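Local structure of Lmo0135 protein (Listeria monocytogenes EGD-e, 5ISU) at residues Ser304-Tyr312 against Gly403-Tyr413. The protein is an extracellular solute-binding protein of an ABC transporter that probably takes part in peptide uptake. Numbering follows the deposited sequence.
Sequences SFLTENTKY and GNDPDAYKSLY
Y409 OH donates a hydrogen bond to T310 OG1 (2.7 Å), and T310 OG1 in turn donates one to G403 O (2.8 Å), nearly in line with that C=O bond. One threonine hydroxyl thus links a buried phenol to a backbone carbonyl, an example of two loops joined by a short chain of hydrogen bonds. The T310 torsion (chi1 -55°) sets OG1 beside its own backbone N and leaves CG2 anti to that N, against P406, where CG2 lies 3.3 Å from the ring N. Beside this chain, N309 ND2 donates almost straight (179°) to N404 OD1 at 3.0 Å, within both amide planes although these are steeply inclined to each other, and a water accepts from N309 ND2 and G403 N. K311 N bonds to N404 O from above the carbonyl plane (2.9 Å).

T307 to T310 form a type I turn, and P406 to Y409 a short 3-10 segment, preceded by an Asx turn in which D405 OD1 accepts from D407 N; both belong to loops that leave strands of the mixed sheet in this periplasmic-binding-protein-type fold.

L306 CD2 sits over the centre of the Y409 ring, a CH-pi contact 3.4 Å from the centroid. F305 turns its edge toward the Y409 face in an offset edge-to-face pair (planes at 76°), while F305 CD1 reaches Y413 CE2 at 3.5 Å. W433 packs on Y409 and Y413, and Y413 OH is hydrogen-bonded to Y400.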
loop_
_atom_site.group_PDB
_atom_site.type_symbol
_atom_site.label_atom_id
_atom_site.label_comp_id
_atom_site.label_asym_id
_atom_site.label_seq_id
_atom_site.Cartn_x
_atom_site.Cartn_y
_atom_site.Cartn_z
ATOM N N SER A 304 -9.866 -6.373 12.604
ATOM C CA SER A 304 -9.285 -7.412 11.781
ATOM C C SER A 304 -7.855 -7.081 11.373
ATOM O O SER A 304 -7.463 -5.907 11.371
ATOM C CB SER A 304 -10.091 -7.564 10.512
ATOM O OG SER A 304 -9.451 -8.484 9.655
ATOM N N PHE A 305 -7.084 -8.111 10.997
ATOM C CA PHE A 305 -5.714 -7.902 10.503
ATOM C C PHE A 305 -5.749 -7.336 9.059
ATOM O O PHE A 305 -4.758 -6.808 8.555
ATOM C CB PHE A 305 -4.860 -9.180 10.598
ATOM C CG PHE A 305 -5.162 -10.193 9.553
ATOM C CD1 PHE A 305 -4.580 -10.100 8.295
ATOM C CD2 PHE A 305 -6.017 -11.248 9.812
ATOM C CE1 PHE A 305 -4.854 -11.044 7.308
ATOM C CE2 PHE A 305 -6.293 -12.190 8.829
ATOM C CZ PHE A 305 -5.712 -12.084 7.577
ATOM N N LEU A 306 -6.906 -7.444 8.420
ATOM C CA LEU A 306 -7.149 -6.891 7.111
ATOM C C LEU A 306 -7.684 -5.466 7.229
ATOM O O LEU A 306 -8.437 -5.178 8.161
ATOM C CB LEU A 306 -8.268 -7.678 6.452
ATOM C CG LEU A 306 -8.120 -9.162 6.201
ATOM C CD1 LEU A 306 -9.391 -9.619 5.526
ATOM C CD2 LEU A 306 -6.923 -9.409 5.304
ATOM N N THR A 307 -7.341 -4.609 6.267
ATOM C CA THR A 307 -7.892 -3.248 6.188
ATOM C C THR A 307 -9.284 -3.313 5.557
ATOM O O THR A 307 -9.648 -4.329 4.963
ATOM C CB THR A 307 -6.971 -2.287 5.403
ATOM O OG1 THR A 307 -6.555 -2.898 4.166
ATOM C CG2 THR A 307 -5.750 -1.943 6.244
ATOM N N GLU A 308 -10.051 -2.229 5.676
ATOM C CA GLU A 308 -11.461 -2.200 5.200
ATOM C C GLU A 308 -11.705 -2.340 3.711
ATOM O O GLU A 308 -12.794 -2.718 3.304
ATOM C CB GLU A 308 -12.160 -0.934 5.678
ATOM C CG GLU A 308 -12.261 -0.832 7.198
ATOM C CD GLU A 308 -13.146 0.325 7.664
ATOM O OE1 GLU A 308 -13.632 1.134 6.819
ATOM O OE2 GLU A 308 -13.364 0.413 8.886
ATOM N N ASN A 309 -10.711 -1.966 2.914
ATOM C CA ASN A 309 -10.777 -2.075 1.454
ATOM C C ASN A 309 -10.650 -3.508 0.946
ATOM O O ASN A 309 -10.976 -3.780 -0.211
ATOM C CB ASN A 309 -9.614 -1.291 0.813
ATOM C CG ASN A 309 -8.241 -1.788 1.294
ATOM O OD1 ASN A 309 -7.911 -1.671 2.484
ATOM N ND2 ASN A 309 -7.432 -2.325 0.369
ATOM N N THR A 310 -10.141 -4.412 1.781
ATOM C CA THR A 310 -9.868 -5.779 1.329
ATOM C C THR A 310 -11.096 -6.653 1.353
ATOM O O THR A 310 -11.751 -6.740 2.382
ATOM C CB THR A 310 -8.804 -6.438 2.219
ATOM O OG1 THR A 310 -7.626 -5.618 2.255
ATOM C CG2 THR A 310 -8.448 -7.824 1.701
ATOM N N LYS A 311 -11.380 -7.350 0.253
ATOM C CA LYS A 311 -12.538 -8.255 0.219
ATOM C C LYS A 311 -12.593 -9.198 1.400
ATOM O O LYS A 311 -11.575 -9.741 1.825
ATOM C CB LYS A 311 -12.637 -9.096 -1.051
ATOM C CG LYS A 311 -13.303 -8.394 -2.203
ATOM C CD LYS A 311 -13.881 -9.378 -3.198
ATOM C CE LYS A 311 -12.849 -10.330 -3.773
ATOM N NZ LYS A 311 -13.513 -11.202 -4.785
ATOM N N TYR A 312 -13.816 -9.375 1.902
ATOM C CA TYR A 312 -14.134 -10.256 3.019
ATOM C C TYR A 312 -13.730 -9.684 4.381
ATOM O O TYR A 312 -13.783 -10.376 5.404
ATOM C CB TYR A 312 -13.600 -11.676 2.769
ATOM C CG TYR A 312 -13.925 -12.153 1.355
ATOM C CD1 TYR A 312 -15.235 -12.172 0.888
ATOM C CD2 TYR A 312 -12.922 -12.571 0.492
ATOM C CE1 TYR A 312 -15.538 -12.597 -0.396
ATOM C CE2 TYR A 312 -13.209 -13.008 -0.800
ATOM C CZ TYR A 312 -14.514 -13.010 -1.244
ATOM O OH TYR A 312 -14.791 -13.430 -2.520
ATOM N N GLY A 403 -3.512 -3.972 -0.355
ATOM C CA GLY A 403 -4.348 -4.214 -1.536
ATOM C C GLY A 403 -5.739 -4.767 -1.203
ATOM O O GLY A 403 -6.071 -5.015 -0.024
ATOM N N ASN A 404 -6.515 -4.983 -2.271
ATOM C CA ASN A 404 -7.927 -5.360 -2.211
ATOM C C ASN A 404 -8.286 -6.846 -2.078
ATOM O O ASN A 404 -9.458 -7.149 -1.856
ATOM C CB ASN A 404 -8.665 -4.768 -3.443
ATOM C CG ASN A 404 -8.639 -3.243 -3.473
ATOM O OD1 ASN A 404 -8.378 -2.582 -2.458
ATOM N ND2 ASN A 404 -8.916 -2.674 -4.644
ATOM N N ASP A 405 -7.320 -7.751 -2.265
ATOM C CA ASP A 405 -7.573 -9.181 -2.146
ATOM C C ASP A 405 -6.764 -9.723 -0.972
ATOM O O ASP A 405 -5.552 -9.496 -0.896
ATOM C CB ASP A 405 -7.268 -9.948 -3.445
ATOM C CG ASP A 405 -7.727 -11.439 -3.376
ATOM O OD1 ASP A 405 -7.115 -12.246 -2.610
ATOM O OD2 ASP A 405 -8.695 -11.810 -4.100
ATOM N N PRO A 406 -7.429 -10.472 -0.064
ATOM C CA PRO A 406 -6.732 -10.989 1.117
ATOM C C PRO A 406 -5.596 -11.973 0.819
ATOM O O PRO A 406 -4.757 -12.194 1.674
ATOM C CB PRO A 406 -7.856 -11.656 1.920
ATOM C CG PRO A 406 -8.879 -12.034 0.892
ATOM C CD PRO A 406 -8.828 -10.958 -0.135
ATOM N N ASP A 407 -5.550 -12.543 -0.374
ATOM C CA ASP A 407 -4.462 -13.493 -0.712
ATOM C C ASP A 407 -3.077 -12.824 -0.647
ATOM O O ASP A 407 -2.086 -13.475 -0.328
ATOM C CB ASP A 407 -4.664 -14.075 -2.100
ATOM C CG ASP A 407 -3.627 -15.147 -2.447
ATOM O OD1 ASP A 407 -3.576 -16.194 -1.760
ATOM O OD2 ASP A 407 -2.887 -14.959 -3.437
ATOM N N ALA A 408 -3.007 -11.522 -0.917
ATOM C CA ALA A 408 -1.721 -10.823 -0.865
ATOM C C ALA A 408 -1.111 -10.797 0.556
ATOM O O ALA A 408 0.100 -10.630 0.709
ATOM C CB ALA A 408 -1.852 -9.396 -1.426
ATOM N N TYR A 409 -1.947 -10.998 1.577
ATOM C CA TYR A 409 -1.497 -10.979 2.963
ATOM C C TYR A 409 -0.774 -12.246 3.394
ATOM O O TYR A 409 -0.212 -12.273 4.486
ATOM C CB TYR A 409 -2.675 -10.750 3.910
ATOM C CG TYR A 409 -3.375 -9.401 3.836
ATOM C CD1 TYR A 409 -4.154 -9.043 2.744
ATOM C CD2 TYR A 409 -3.356 -8.539 4.919
ATOM C CE1 TYR A 409 -4.835 -7.835 2.712
ATOM C CE2 TYR A 409 -4.028 -7.335 4.896
ATOM C CZ TYR A 409 -4.774 -6.991 3.800
ATOM O OH TYR A 409 -5.444 -5.775 3.809
ATOM N N LYS A 410 -0.785 -13.284 2.563
ATOM C CA LYS A 410 -0.098 -14.555 2.891
ATOM C C LYS A 410 1.352 -14.425 3.338
ATOM O O LYS A 410 1.780 -15.132 4.255
ATOM C CB LYS A 410 -0.072 -15.486 1.678
ATOM C CG LYS A 410 -1.387 -16.146 1.336
ATOM C CD LYS A 410 -1.243 -17.189 0.227
ATOM C CE LYS A 410 -0.654 -16.606 -1.050
ATOM N NZ LYS A 410 -0.922 -17.511 -2.202
ATOM N N SER A 411 2.103 -13.550 2.657
ATOM C CA SER A 411 3.536 -13.332 2.911
ATOM C C SER A 411 3.842 -12.738 4.305
ATOM O O SER A 411 5.007 -12.624 4.709
ATOM C CB SER A 411 4.129 -12.450 1.799
ATOM O OG SER A 411 3.465 -11.184 1.730
ATOM N N LEU A 412 2.787 -12.362 5.026
ATOM C CA LEU A 412 2.903 -11.827 6.387
ATOM C C LEU A 412 2.442 -12.839 7.433
ATOM O O LEU A 412 2.647 -12.615 8.629
ATOM C CB LEU A 412 2.034 -10.572 6.535
ATOM C CG LEU A 412 2.407 -9.344 5.710
ATOM C CD1 LEU A 412 1.166 -8.552 5.334
ATOM C CD2 LEU A 412 3.414 -8.482 6.450
ATOM N N TYR A 413 1.792 -13.922 7.007
ATOM C CA TYR A 413 1.259 -14.913 7.987
ATOM C C TYR A 413 1.549 -16.407 7.752
ATOM O O TYR A 413 1.261 -17.225 8.642
ATOM C CB TYR A 413 -0.247 -14.675 8.171
ATOM C CG TYR A 413 -0.510 -13.283 8.659
ATOM C CD1 TYR A 413 -0.242 -12.950 9.974
ATOM C CD2 TYR A 413 -0.957 -12.286 7.805
ATOM C CE1 TYR A 413 -0.430 -11.670 10.450
ATOM C CE2 TYR A 413 -1.156 -10.983 8.269
ATOM C CZ TYR A 413 -0.893 -10.688 9.600
ATOM O OH TYR A 413 -1.061 -9.428 10.120
HETATM O O HOH W 1 -4.746 -1.997 1.071
#